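Local coordinates for fatty acid synthase 1, isoform A (Drosophila melanogaster, PDB 6FN6), which builds long-chain saturated fatty acids with NADPH as a multifunctional enzyme, here represented by its modifying region of dehydratase, enoylreductase and ketoreductase, at the interface of chains A and B. Residues are numbered along the deposited sequence; one frame, centred on the assembly and turned at random. Chains: chain A/B, Fatty acid synthase 1, isoform A.

The three contacts run along one two-fold symmetric interface of the modifying region. Between centres of C-alpha atoms, contact 2 lies about 24 Å from contact 1 and about 29 Å from contact 3, themselves about 34 Å apart. They share no residue. Contact 3 joins dehydratase to dehydratase and contact 2 enoylreductase to enoylreductase, whereas contact 1 brings an enoylreductase helix of one chain against a dehydratase loop of the other. Like domains thus meet across the axis, and the crossed contact may help fix the two domain pairs relative to each other. The centre of contact 3 lies about 26 Å from A:His24, the predicted dehydratase proton acceptor.

Contact 1: the interface of chains A and B. Residues chain A 770, 773-774, 777; chain B 117, 230-231.
B:Ile231 and B:Asp230, in the loop between strands 223-228 and 233-236 in the C-terminal hotdog half of the dehydratase, rest on the enoylreductase helix 768-775 of chain A, meeting A:Gln770, A:Leu773 and A:Arg774 without any direct polar bond. The CG2 branch of B:Ile231 points at the helix backbone, 3.8 Å from A:Gln770 CA, and the two side chains cross at about a right angle. Beside it A:Leu773 packs against the loop backbone: its CB lies 3.4 Å from the carbonyl O of B:Asp230, and its CD1 branch comes to 3.8 Å from B:Ile231 CA. On the other flank a water bridges the chains, 2.7 Å from the backbone O of A:Arg774 and 2.5 Å from the carboxylate OD2 of B:Asp230. It can donate to both acceptors, the last-turn carbonyl and the carboxylate; the negative end of the helix may make this a less favourable place for the acid.

B:Asp230 is folded back on its own loop, with CG in the crowded position between backbone N and carbonyl carbon (chi1 39°). There OD1 accepts a hydrogen bond from the backbone N of B:Ile231 on its anti side, 34° out of the carboxylate plane, leaving OD2 to the water. The guanidinium of A:Arg774 turns away from this acid and their planes stand 89° apart; any charge attraction is probably long-range. Farther out, B:Leu117 touches the guanidinium edge in its plane, CD2 lying 4.0 Å from A:Arg774 NH1.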
ATOM      1  N   GLN A 770      15.901 -10.840   6.981  1.00 50.89           N
ATOM      2  CA  GLN A 770      16.209 -11.733   8.090  1.00 52.39           C
ATOM      3  C   GLN A 770      17.420 -11.212   8.850  1.00 55.65           C
ATOM      4  O   GLN A 770      17.441 -11.220  10.078  1.00 61.39           O
ATOM      5  CB  GLN A 770      16.470 -13.159   7.596  1.00 53.36           C
ATOM      6  CG  GLN A 770      15.225 -13.910   7.144  1.00 52.79           C
ATOM      7  CD  GLN A 770      14.637 -13.350   5.866  1.00 51.28           C
ATOM      8  OE1 GLN A 770      15.353 -13.108   4.894  1.00 51.11           O
ATOM      9  NE2 GLN A 770      13.327 -13.139   5.861  1.00 50.28           N
ATOM     10  N   LEU A 773      16.473  -8.022  11.000  1.00 61.81           N
ATOM     11  CA  LEU A 773      15.600  -8.399  12.103  1.00 66.08           C
ATOM     12  C   LEU A 773      16.384  -9.206  13.138  1.00 69.67           C
ATOM     13  O   LEU A 773      16.142  -9.089  14.339  1.00 71.66           O
ATOM     14  CB  LEU A 773      14.400  -9.199  11.592  1.00 70.09           C
ATOM     15  CG  LEU A 773      13.402  -8.438  10.712  1.00 70.96           C
ATOM     16  CD1 LEU A 773      12.304  -9.367  10.219  1.00 69.86           C
ATOM     17  CD2 LEU A 773      12.793  -7.254  11.451  1.00 71.31           C
ATOM     18  N   ARG A 774      17.321 -10.026  12.667  1.00 64.28           N
ATOM     19  CA  ARG A 774      18.164 -10.819  13.562  1.00 70.63           C
ATOM     20  C   ARG A 774      19.088  -9.939  14.394  1.00 70.35           C
ATOM     21  O   ARG A 774      19.240 -10.144  15.600  1.00 71.96           O
ATOM     22  CB  ARG A 774      19.013 -11.813  12.771  1.00 77.43           C
ATOM     23  CG  ARG A 774      18.621 -13.267  12.950  1.00 86.52           C
ATOM     24  CD  ARG A 774      19.694 -14.179  12.386  1.00 94.34           C
ATOM     25  NE  ARG A 774      19.742 -14.125  10.928  1.00 99.65           N
ATOM     26  CZ  ARG A 774      19.081 -14.949  10.118  1.00105.58           C
ATOM     27  NH1 ARG A 774      18.308 -15.909  10.612  1.00106.54           N
ATOM     28  NH2 ARG A 774      19.196 -14.811   8.805  1.00108.43           N
ATOM     29  N   LYS A 777      17.155  -7.933  16.748  1.00 80.14           N
ATOM     30  CA  LYS A 777      16.332  -8.767  17.620  1.00 78.86           C
ATOM     31  C   LYS A 777      14.848  -8.456  17.437  1.00 72.87           C
ATOM     32  O   LYS A 777      14.093  -8.402  18.408  1.00 71.82           O
ATOM     33  CB  LYS A 777      16.732  -8.578  19.087  1.00 78.76           C
ATOM     34  CG  LYS A 777      18.016  -9.292  19.490  1.00 77.90           C
ATOM     35  CD  LYS A 777      18.271  -9.147  20.985  1.00 79.33           C
ATOM     36  CE  LYS A 777      19.244 -10.193  21.508  1.00 80.18           C
ATOM     37  NZ  LYS A 777      19.321 -10.181  23.000  1.00 77.86           N
TER
ATOM     38  N   LEU B 117      17.463 -21.958   7.272  1.00101.51           N
ATOM     39  CA  LEU B 117      17.363 -21.980   8.727  1.00 97.45           C
ATOM     40  C   LEU B 117      17.731 -23.334   9.325  1.00 98.23           C
ATOM     41  O   LEU B 117      17.264 -24.377   8.867  1.00 91.78           O
ATOM     42  CB  LEU B 117      15.947 -21.594   9.156  1.00 90.21           C
ATOM     43  CG  LEU B 117      15.589 -20.120   8.962  1.00 85.53           C
ATOM     44  CD1 LEU B 117      14.086 -19.912   9.022  1.00 82.39           C
ATOM     45  CD2 LEU B 117      16.284 -19.276  10.024  1.00 83.32           C
ATOM     46  N   ASP B 230      12.214 -13.159  16.082  1.00 64.71           N
ATOM     47  CA  ASP B 230      12.824 -11.974  15.481  1.00 66.63           C
ATOM     48  C   ASP B 230      12.405 -11.803  14.020  1.00 62.80           C
ATOM     49  O   ASP B 230      12.045 -10.704  13.599  1.00 60.17           O
ATOM     50  CB  ASP B 230      14.354 -12.028  15.591  1.00 71.12           C
ATOM     51  CG  ASP B 230      14.920 -13.417  15.360  1.00 70.01           C
ATOM     52  OD1 ASP B 230      14.166 -14.315  14.929  1.00 58.57           O
ATOM     53  OD2 ASP B 230      16.128 -13.610  15.609  1.00 72.80           O
ATOM     54  N   ILE B 231      12.461 -12.884  13.248  1.00 69.97           N
ATOM     55  CA  ILE B 231      12.138 -12.821  11.824  1.00 69.37           C
ATOM     56  C   ILE B 231      10.673 -13.183  11.577  1.00 65.69           C
ATOM     57  O   ILE B 231      10.171 -13.044  10.461  1.00 63.73           O
ATOM     58  CB  ILE B 231      13.067 -13.737  11.005  1.00 69.84           C
ATOM     59  CG1 ILE B 231      12.922 -15.196  11.460  1.00 70.85           C
ATOM     60  CG2 ILE B 231      14.509 -13.270  11.136  1.00 70.10           C
ATOM     61  CD1 ILE B 231      13.636 -16.190  10.572  1.00 72.11           C
TER
HETATM   62  O   HOH W   1      17.948 -12.313  16.646  1.00 90.59           O

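Contact 2: the interface of chains A and B. Residues chain A 820, 822, 825, 829-831; chain B 702, 820, 825, 831-833.
An antiparallel strand pairing across the two-fold axis joins the enoylreductase domains into a dimer, carrying a beta-sheet from one chain into the other. A:Phe831 and B:Phe831 sit opposite each other and exchange backbone N-H...O bonds of 3.0 Å, N of each to O of the other. A:Leu820 and B:Leu820 form a second reciprocal backbone pair.

Each Phe831 has CG anti to its backbone N (chi1 -164° in B:Phe831), which carries the ring across to Phe825 of the partner. The two side chains cross at about a right angle, and the rings are inclined, not perpendicular, with B:Phe831 CD1 over the centre of the A:Phe825 face, 3.5 Å above its plane. The bent thioether of A:Met822 brings its methyl CE to 3.5 Å from B:Phe831 CZ.

At the strand end, B:Gly833 N donates to A:Thr829 O nearly along the C=O axis. B:Arg702 both touches chain A, its NH2 giving a weak bond to A:Ser830 OG, and braces its own strand, NH1 and NH2 converging on B:Gly833 O from one face of that carbonyl. A:Ser830 OG also lies 3.1 Å from B:His832 ND1, but could at best share that nitrogen with B:Arg702 NE, which donates to it at 3.1 Å, 25° out of the imidazole plane.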
ATOM      1  N   LEU A 820       0.567  -0.333  -1.284  1.00 49.47           N
ATOM      2  CA  LEU A 820       1.327  -0.343  -0.040  1.00 48.26           C
ATOM      3  C   LEU A 820       0.436  -0.736   1.129  1.00 49.17           C
ATOM      4  O   LEU A 820      -0.558  -0.067   1.411  1.00 49.73           O
ATOM      5  CB  LEU A 820       1.948   1.030   0.221  1.00 47.60           C
ATOM      6  CG  LEU A 820       2.745   1.170   1.518  1.00 48.33           C
ATOM      7  CD1 LEU A 820       4.023   0.344   1.446  1.00 49.93           C
ATOM      8  CD2 LEU A 820       3.055   2.629   1.803  1.00 46.43           C
ATOM      9  N   MET A 822      -1.000  -0.690   4.475  1.00 47.96           N
ATOM     10  CA  MET A 822      -1.046   0.413   5.429  1.00 45.32           C
ATOM     11  C   MET A 822      -0.907  -0.038   6.887  1.00 48.50           C
ATOM     12  O   MET A 822      -0.991   0.782   7.802  1.00 48.81           O
ATOM     13  CB  MET A 822      -2.345   1.201   5.247  1.00 44.52           C
ATOM     14  CG  MET A 822      -2.398   1.980   3.945  1.00 44.16           C
ATOM     15  SD  MET A 822      -3.935   2.891   3.693  1.00 45.87           S
ATOM     16  CE  MET A 822      -3.821   4.106   5.001  1.00 43.87           C
ATOM     17  N   PHE A 825       1.780   1.601   9.099  1.00 49.78           N
ATOM     18  CA  PHE A 825       1.552   2.904   9.710  1.00 49.04           C
ATOM     19  C   PHE A 825       0.982   2.787  11.125  1.00 49.41           C
ATOM     20  O   PHE A 825       0.908   3.778  11.853  1.00 49.08           O
ATOM     21  CB  PHE A 825       0.636   3.745   8.819  1.00 48.59           C
ATOM     22  CG  PHE A 825       1.244   4.087   7.485  1.00 46.91           C
ATOM     23  CD1 PHE A 825       2.377   4.883   7.411  1.00 45.80           C
ATOM     24  CD2 PHE A 825       0.691   3.609   6.307  1.00 46.95           C
ATOM     25  CE1 PHE A 825       2.944   5.200   6.186  1.00 46.56           C
ATOM     26  CE2 PHE A 825       1.255   3.923   5.079  1.00 44.68           C
ATOM     27  CZ  PHE A 825       2.382   4.718   5.020  1.00 43.71           C
ATOM     28  N   THR A 829       4.603   5.279  12.018  1.00 46.11           N
ATOM     29  CA  THR A 829       5.673   5.488  11.051  1.00 45.38           C
ATOM     30  C   THR A 829       5.332   6.577  10.042  1.00 44.60           C
ATOM     31  O   THR A 829       4.222   7.111  10.033  1.00 44.59           O
ATOM     32  CB  THR A 829       5.984   4.187  10.288  1.00 44.53           C
ATOM     33  OG1 THR A 829       4.766   3.607   9.805  1.00 43.86           O
ATOM     34  CG2 THR A 829       6.694   3.200  11.187  1.00 45.40           C
ATOM     35  N   SER A 830       6.309   6.908   9.204  1.00 48.85           N
ATOM     36  CA  SER A 830       6.114   7.865   8.124  1.00 47.34           C
ATOM     37  C   SER A 830       6.700   7.315   6.834  1.00 46.37           C
ATOM     38  O   SER A 830       7.772   6.712   6.839  1.00 46.67           O
ATOM     39  CB  SER A 830       6.760   9.208   8.465  1.00 49.38           C
ATOM     40  OG  SER A 830       6.455   9.597   9.790  1.00 52.81           O
ATOM     41  N   PHE A 831       5.992   7.521   5.731  1.00 45.53           N
ATOM     42  CA  PHE A 831       6.524   7.186   4.418  1.00 41.76           C
ATOM     43  C   PHE A 831       6.791   8.481   3.656  1.00 41.81           C
ATOM     44  O   PHE A 831       5.903   9.321   3.524  1.00 41.77           O
ATOM     45  CB  PHE A 831       5.557   6.290   3.646  1.00 41.16           C
ATOM     46  CG  PHE A 831       6.194   5.572   2.491  1.00 41.53           C
ATOM     47  CD1 PHE A 831       6.452   6.232   1.300  1.00 40.41           C
ATOM     48  CD2 PHE A 831       6.539   4.235   2.599  1.00 42.98           C
ATOM     49  CE1 PHE A 831       7.041   5.572   0.243  1.00 38.95           C
ATOM     50  CE2 PHE A 831       7.126   3.570   1.543  1.00 42.43           C
ATOM     51  CZ  PHE A 831       7.380   4.241   0.365  1.00 40.40           C
TER
ATOM     52  N   ARG B 702       4.565  16.192  13.621  1.00 65.98           N
ATOM     53  CA  ARG B 702       4.655  15.302  12.472  1.00 65.20           C
ATOM     54  C   ARG B 702       4.467  16.084  11.174  1.00 64.28           C
ATOM     55  O   ARG B 702       5.308  16.023  10.277  1.00 65.11           O
ATOM     56  CB  ARG B 702       3.619  14.178  12.578  1.00 65.39           C
ATOM     57  CG  ARG B 702       3.825  13.241  13.763  1.00 64.67           C
ATOM     58  CD  ARG B 702       4.996  12.289  13.544  1.00 62.71           C
ATOM     59  NE  ARG B 702       4.709  11.287  12.518  1.00 60.64           N
ATOM     60  CZ  ARG B 702       4.170  10.092  12.753  1.00 59.66           C
ATOM     61  NH1 ARG B 702       3.851   9.725  13.988  1.00 60.13           N
ATOM     62  NH2 ARG B 702       3.949   9.254  11.748  1.00 56.81           N
ATOM     63  N   LEU B 820      -2.429   1.127  -0.247  1.00 41.41           N
ATOM     64  CA  LEU B 820      -2.269   2.536  -0.593  1.00 41.32           C
ATOM     65  C   LEU B 820      -1.464   2.697  -1.879  1.00 53.19           C
ATOM     66  O   LEU B 820      -0.313   2.267  -1.957  1.00 54.18           O
ATOM     67  CB  LEU B 820      -1.583   3.288   0.544  1.00 41.24           C
ATOM     68  CG  LEU B 820      -1.306   4.773   0.300  1.00 41.33           C
ATOM     69  CD1 LEU B 820      -2.604   5.560   0.248  1.00 41.18           C
ATOM     70  CD2 LEU B 820      -0.385   5.318   1.376  1.00 41.73           C
ATOM     71  N   PHE B 825       3.125   9.464  -3.852  1.00 43.62           N
ATOM     72  CA  PHE B 825       4.429   9.873  -3.348  1.00 44.38           C
ATOM     73  C   PHE B 825       5.289  10.504  -4.445  1.00 45.05           C
ATOM     74  O   PHE B 825       6.331  11.093  -4.156  1.00 45.88           O
ATOM     75  CB  PHE B 825       5.157   8.679  -2.727  1.00 44.56           C
ATOM     76  CG  PHE B 825       4.458   8.104  -1.530  1.00 44.02           C
ATOM     77  CD1 PHE B 825       4.267   8.867  -0.390  1.00 44.09           C
ATOM     78  CD2 PHE B 825       4.002   6.797  -1.540  1.00 43.58           C
ATOM     79  CE1 PHE B 825       3.621   8.344   0.712  1.00 43.65           C
ATOM     80  CE2 PHE B 825       3.358   6.266  -0.439  1.00 43.48           C
ATOM     81  CZ  PHE B 825       3.169   7.041   0.690  1.00 43.15           C
ATOM     82  N   PHE B 831       3.227  10.420   4.143  1.00 51.27           N
ATOM     83  CA  PHE B 831       2.101   9.823   4.852  1.00 50.59           C
ATOM     84  C   PHE B 831       2.506   9.566   6.300  1.00 52.41           C
ATOM     85  O   PHE B 831       3.510   8.905   6.562  1.00 52.98           O
ATOM     86  CB  PHE B 831       1.651   8.523   4.182  1.00 49.82           C
ATOM     87  CG  PHE B 831       0.286   8.063   4.613  1.00 49.68           C
ATOM     88  CD1 PHE B 831       0.106   7.429   5.834  1.00 50.15           C
ATOM     89  CD2 PHE B 831      -0.816   8.268   3.801  1.00 49.40           C
ATOM     90  CE1 PHE B 831      -1.147   7.007   6.235  1.00 48.96           C
ATOM     91  CE2 PHE B 831      -2.073   7.848   4.197  1.00 50.78           C
ATOM     92  CZ  PHE B 831      -2.238   7.218   5.417  1.00 49.23           C
ATOM     93  N   HIS B 832       1.718  10.084   7.237  1.00 54.97           N
ATOM     94  CA  HIS B 832       2.047   9.979   8.656  1.00 57.76           C
ATOM     95  C   HIS B 832       1.026   9.166   9.440  1.00 57.20           C
ATOM     96  O   HIS B 832      -0.127   9.571   9.588  1.00 55.27           O
ATOM     97  CB  HIS B 832       2.161  11.371   9.278  1.00 54.65           C
ATOM     98  CG  HIS B 832       3.376  12.131   8.843  1.00 55.60           C
ATOM     99  ND1 HIS B 832       4.593  12.012   9.478  1.00 56.51           N
ATOM    100  CD2 HIS B 832       3.561  13.020   7.839  1.00 57.47           C
ATOM    101  CE1 HIS B 832       5.475  12.796   8.885  1.00 57.40           C
ATOM    102  NE2 HIS B 832       4.874  13.419   7.888  1.00 58.49           N
ATOM    103  N   GLY B 833       1.463   8.018   9.945  1.00 43.92           N
ATOM    104  CA  GLY B 833       0.690   7.275  10.920  1.00 43.54           C
ATOM    105  C   GLY B 833       0.852   7.935  12.276  1.00 44.28           C
ATOM    106  O   GLY B 833       1.969   8.040  12.791  1.00 45.02           O
TER

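Contact 3: the interface of chains A and B. Residues chain A 82-84, 89-91; chain B 82-84, 89-91.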
ATOM      1  N   ASN A  82     -12.656 -12.925 -15.791  1.00 59.10           N
ATOM      2  CA  ASN A  82     -13.014 -13.589 -14.536  1.00 64.26           C
ATOM      3  C   ASN A  82     -13.473 -12.575 -13.487  1.00 58.44           C
ATOM      4  O   ASN A  82     -12.955 -11.462 -13.422  1.00 51.53           O
ATOM      5  CB  ASN A  82     -11.827 -14.392 -14.000  1.00 69.10           C
ATOM      6  CG  ASN A  82     -12.251 -15.500 -13.056  1.00 73.11           C
ATOM      7  OD1 ASN A  82     -13.297 -15.417 -12.411  1.00 73.27           O
ATOM      8  ND2 ASN A  82     -11.438 -16.546 -12.968  1.00 74.92           N
ATOM      9  N   PHE A  83     -14.444 -12.970 -12.665  1.00 50.25           N
ATOM     10  CA  PHE A  83     -15.012 -12.078 -11.654  1.00 50.27           C
ATOM     11  C   PHE A  83     -15.043 -12.729 -10.271  1.00 52.14           C
ATOM     12  O   PHE A  83     -15.329 -13.919 -10.143  1.00 54.03           O
ATOM     13  CB  PHE A  83     -16.432 -11.666 -12.050  1.00 50.89           C
ATOM     14  CG  PHE A  83     -16.502 -10.839 -13.300  1.00 49.20           C
ATOM     15  CD1 PHE A  83     -16.587 -11.447 -14.541  1.00 49.34           C
ATOM     16  CD2 PHE A  83     -16.503  -9.457 -13.237  1.00 47.69           C
ATOM     17  CE1 PHE A  83     -16.657 -10.694 -15.697  1.00 48.00           C
ATOM     18  CE2 PHE A  83     -16.573  -8.697 -14.390  1.00 46.29           C
ATOM     19  CZ  PHE A  83     -16.651  -9.317 -15.621  1.00 46.45           C
ATOM     20  N   PHE A  84     -14.757 -11.934  -9.241  1.00 51.79           N
ATOM     21  CA  PHE A  84     -14.886 -12.375  -7.852  1.00 53.75           C
ATOM     22  C   PHE A  84     -16.221 -11.946  -7.248  1.00 69.79           C
ATOM     23  O   PHE A  84     -16.505 -10.754  -7.134  1.00 54.29           O
ATOM     24  CB  PHE A  84     -13.748 -11.819  -6.985  1.00 53.02           C
ATOM     25  CG  PHE A  84     -12.414 -12.497  -7.188  1.00 52.63           C
ATOM     26  CD1 PHE A  84     -12.312 -13.722  -7.833  1.00 53.44           C
ATOM     27  CD2 PHE A  84     -11.259 -11.910  -6.701  1.00 51.74           C
ATOM     28  CE1 PHE A  84     -11.081 -14.333  -8.003  1.00 53.37           C
ATOM     29  CE2 PHE A  84     -10.029 -12.515  -6.866  1.00 51.68           C
ATOM     30  CZ  PHE A  84      -9.938 -13.726  -7.515  1.00 52.51           C
ATOM     31  N   ALA A  89     -13.854  -7.632  -7.925  1.00 47.79           N
ATOM     32  CA  ALA A  89     -12.652  -7.454  -8.727  1.00 45.86           C
ATOM     33  C   ALA A  89     -12.719  -8.359  -9.950  1.00 45.63           C
ATOM     34  O   ALA A  89     -13.167  -9.504  -9.856  1.00 47.22           O
ATOM     35  CB  ALA A  89     -11.407  -7.753  -7.907  1.00 64.99           C
ATOM     36  N   PHE A  90     -12.279  -7.843 -11.094  1.00 43.87           N
ATOM     37  CA  PHE A  90     -12.255  -8.630 -12.320  1.00 43.75           C
ATOM     38  C   PHE A  90     -10.890  -8.544 -12.988  1.00 42.43           C
ATOM     39  O   PHE A  90     -10.072  -7.693 -12.646  1.00 41.37           O
ATOM     40  CB  PHE A  90     -13.354  -8.163 -13.282  1.00 43.42           C
ATOM     41  CG  PHE A  90     -13.056  -6.855 -13.962  1.00 41.50           C
ATOM     42  CD1 PHE A  90     -12.393  -6.825 -15.178  1.00 40.37           C
ATOM     43  CD2 PHE A  90     -13.447  -5.657 -13.388  1.00 41.05           C
ATOM     44  CE1 PHE A  90     -12.120  -5.625 -15.801  1.00 41.57           C
ATOM     45  CE2 PHE A  90     -13.177  -4.456 -14.008  1.00 39.44           C
ATOM     46  CZ  PHE A  90     -12.513  -4.439 -15.215  1.00 40.94           C
ATOM     47  N   GLU A  91     -10.654  -9.438 -13.940  1.00 54.59           N
ATOM     48  CA  GLU A  91      -9.410  -9.456 -14.701  1.00 53.47           C
ATOM     49  C   GLU A  91      -9.643  -9.915 -16.133  1.00 51.05           C
ATOM     50  O   GLU A  91     -10.480 -10.781 -16.386  1.00 53.12           O
ATOM     51  CB  GLU A  91      -8.377 -10.360 -14.030  1.00 44.70           C
ATOM     52  CG  GLU A  91      -7.435  -9.623 -13.104  1.00 44.13           C
ATOM     53  CD  GLU A  91      -6.323 -10.505 -12.580  1.00 45.36           C
ATOM     54  OE1 GLU A  91      -5.619 -10.074 -11.642  1.00 45.44           O
ATOM     55  OE2 GLU A  91      -6.143 -11.621 -13.115  1.00 46.45           O
TER
ATOM     56  N   ASN B  82     -12.499 -19.165  -6.193  1.00 54.59           N
ATOM     57  CA  ASN B  82     -12.239 -18.604  -7.515  1.00 54.23           C
ATOM     58  C   ASN B  82     -10.786 -18.153  -7.648  1.00 50.42           C
ATOM     59  O   ASN B  82     -10.200 -17.647  -6.694  1.00 49.02           O
ATOM     60  CB  ASN B  82     -13.175 -17.427  -7.782  1.00 53.54           C
ATOM     61  CG  ASN B  82     -13.357 -17.151  -9.259  1.00 56.90           C
ATOM     62  OD1 ASN B  82     -12.487 -17.460 -10.072  1.00 59.13           O
ATOM     63  ND2 ASN B  82     -14.490 -16.560  -9.613  1.00 59.66           N
ATOM     64  N   PHE B  83     -10.218 -18.325  -8.840  1.00 47.46           N
ATOM     65  CA  PHE B  83      -8.819 -17.974  -9.095  1.00 49.22           C
ATOM     66  C   PHE B  83      -8.660 -17.092 -10.330  1.00 49.96           C
ATOM     67  O   PHE B  83      -9.352 -17.275 -11.333  1.00 51.34           O
ATOM     68  CB  PHE B  83      -7.961 -19.232  -9.280  1.00 52.62           C
ATOM     69  CG  PHE B  83      -7.825 -20.071  -8.045  1.00 51.02           C
ATOM     70  CD1 PHE B  83      -8.753 -21.055  -7.752  1.00 50.65           C
ATOM     71  CD2 PHE B  83      -6.755 -19.890  -7.187  1.00 51.72           C
ATOM     72  CE1 PHE B  83      -8.625 -21.833  -6.621  1.00 50.76           C
ATOM     73  CE2 PHE B  83      -6.620 -20.665  -6.054  1.00 51.86           C
ATOM     74  CZ  PHE B  83      -7.556 -21.638  -5.770  1.00 50.96           C
ATOM     75  N   PHE B  84      -7.737 -16.137 -10.241  1.00 48.56           N
ATOM     76  CA  PHE B  84      -7.338 -15.322 -11.385  1.00 48.33           C
ATOM     77  C   PHE B  84      -6.085 -15.917 -12.021  1.00 49.16           C
ATOM     78  O   PHE B  84      -5.034 -15.981 -11.387  1.00 48.24           O
ATOM     79  CB  PHE B  84      -7.058 -13.873 -10.965  1.00 48.17           C
ATOM     80  CG  PHE B  84      -8.292 -13.047 -10.686  1.00 48.48           C
ATOM     81  CD1 PHE B  84      -9.547 -13.443 -11.124  1.00 49.41           C
ATOM     82  CD2 PHE B  84      -8.183 -11.856  -9.991  1.00 48.24           C
ATOM     83  CE1 PHE B  84     -10.666 -12.668 -10.865  1.00 50.09           C
ATOM     84  CE2 PHE B  84      -9.295 -11.080  -9.732  1.00 48.95           C
ATOM     85  CZ  PHE B  84     -10.537 -11.487 -10.167  1.00 49.87           C
ATOM     86  N   ALA B  89      -4.348 -14.433  -7.736  1.00 49.07           N
ATOM     87  CA  ALA B  89      -5.217 -14.033  -6.637  1.00 44.92           C
ATOM     88  C   ALA B  89      -6.404 -14.979  -6.540  1.00 44.39           C
ATOM     89  O   ALA B  89      -6.978 -15.370  -7.558  1.00 45.57           O
ATOM     90  CB  ALA B  89      -5.696 -12.606  -6.827  1.00 43.21           C
ATOM     91  N   PHE B  90      -6.769 -15.345  -5.315  1.00 45.32           N
ATOM     92  CA  PHE B  90      -7.922 -16.205  -5.102  1.00 45.28           C
ATOM     93  C   PHE B  90      -8.836 -15.619  -4.038  1.00 44.66           C
ATOM     94  O   PHE B  90      -8.450 -14.722  -3.290  1.00 39.12           O
ATOM     95  CB  PHE B  90      -7.484 -17.617  -4.697  1.00 46.41           C
ATOM     96  CG  PHE B  90      -7.010 -17.729  -3.273  1.00 44.36           C
ATOM     97  CD1 PHE B  90      -7.901 -18.023  -2.253  1.00 43.24           C
ATOM     98  CD2 PHE B  90      -5.673 -17.554  -2.955  1.00 44.42           C
ATOM     99  CE1 PHE B  90      -7.471 -18.129  -0.944  1.00 41.50           C
ATOM    100  CE2 PHE B  90      -5.238 -17.659  -1.649  1.00 42.63           C
ATOM    101  CZ  PHE B  90      -6.139 -17.949  -0.642  1.00 41.64           C
ATOM    102  N   GLU B  91     -10.053 -16.142  -3.979  1.00 42.25           N
ATOM    103  CA  GLU B  91     -11.014 -15.737  -2.969  1.00 44.87           C
ATOM    104  C   GLU B  91     -11.886 -16.927  -2.605  1.00 46.28           C
ATOM    105  O   GLU B  91     -12.257 -17.723  -3.469  1.00 45.45           O
ATOM    106  CB  GLU B  91     -11.876 -14.579  -3.469  1.00 47.60           C
ATOM    107  CG  GLU B  91     -11.337 -13.212  -3.102  1.00 49.84           C
ATOM    108  CD  GLU B  91     -12.293 -12.091  -3.455  1.00 52.95           C
ATOM    109  OE1 GLU B  91     -11.869 -10.916  -3.429  1.00 53.63           O
ATOM    110  OE2 GLU B  91     -13.472 -12.384  -3.750  1.00 53.94           O
TER
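Strands 76-83 and 89-93 of the N-terminal hotdog fold of the dehydratase, with the start of the loop between them, meet their symmetry copies here, and A:Phe84 stacks on B:Phe84 at the centre. The rings approach tip to tip and overlap face to face, their planes 2° apart and their centroids 3.6 Å from each other, each CZ lying over the centre of the opposite ring. In both chains CG is anti to the carbonyl carbon (chi1 -75°), which sends the ring towards the partner.

The other face of each ring is backed by Glu91 of the partner, so that the phenyl is held between two layers. A:Glu91 CB sits over the centre of the B:Phe84 ring, and its extended chain runs on obliquely across it, bringing the carboxylate carbon CD to 3.5 Å from B:Phe84 CD2. At the ring edge the backbone O of A:Ala89 faces B:Phe84 CZ in the plane, at 3.3 Å, and A:Asn82 CB packs 3.8 Å from B:Phe84 CE1. The Asn82 side chains slide past each other in opposite directions, their amide planes 46° apart, and exchange weak ND2 to OD1 hydrogen bonds of 3.2 Å. Built chiefly on packing, this contact joins the two dehydratase domains at the dimer axis, away from their predicted catalytic residues.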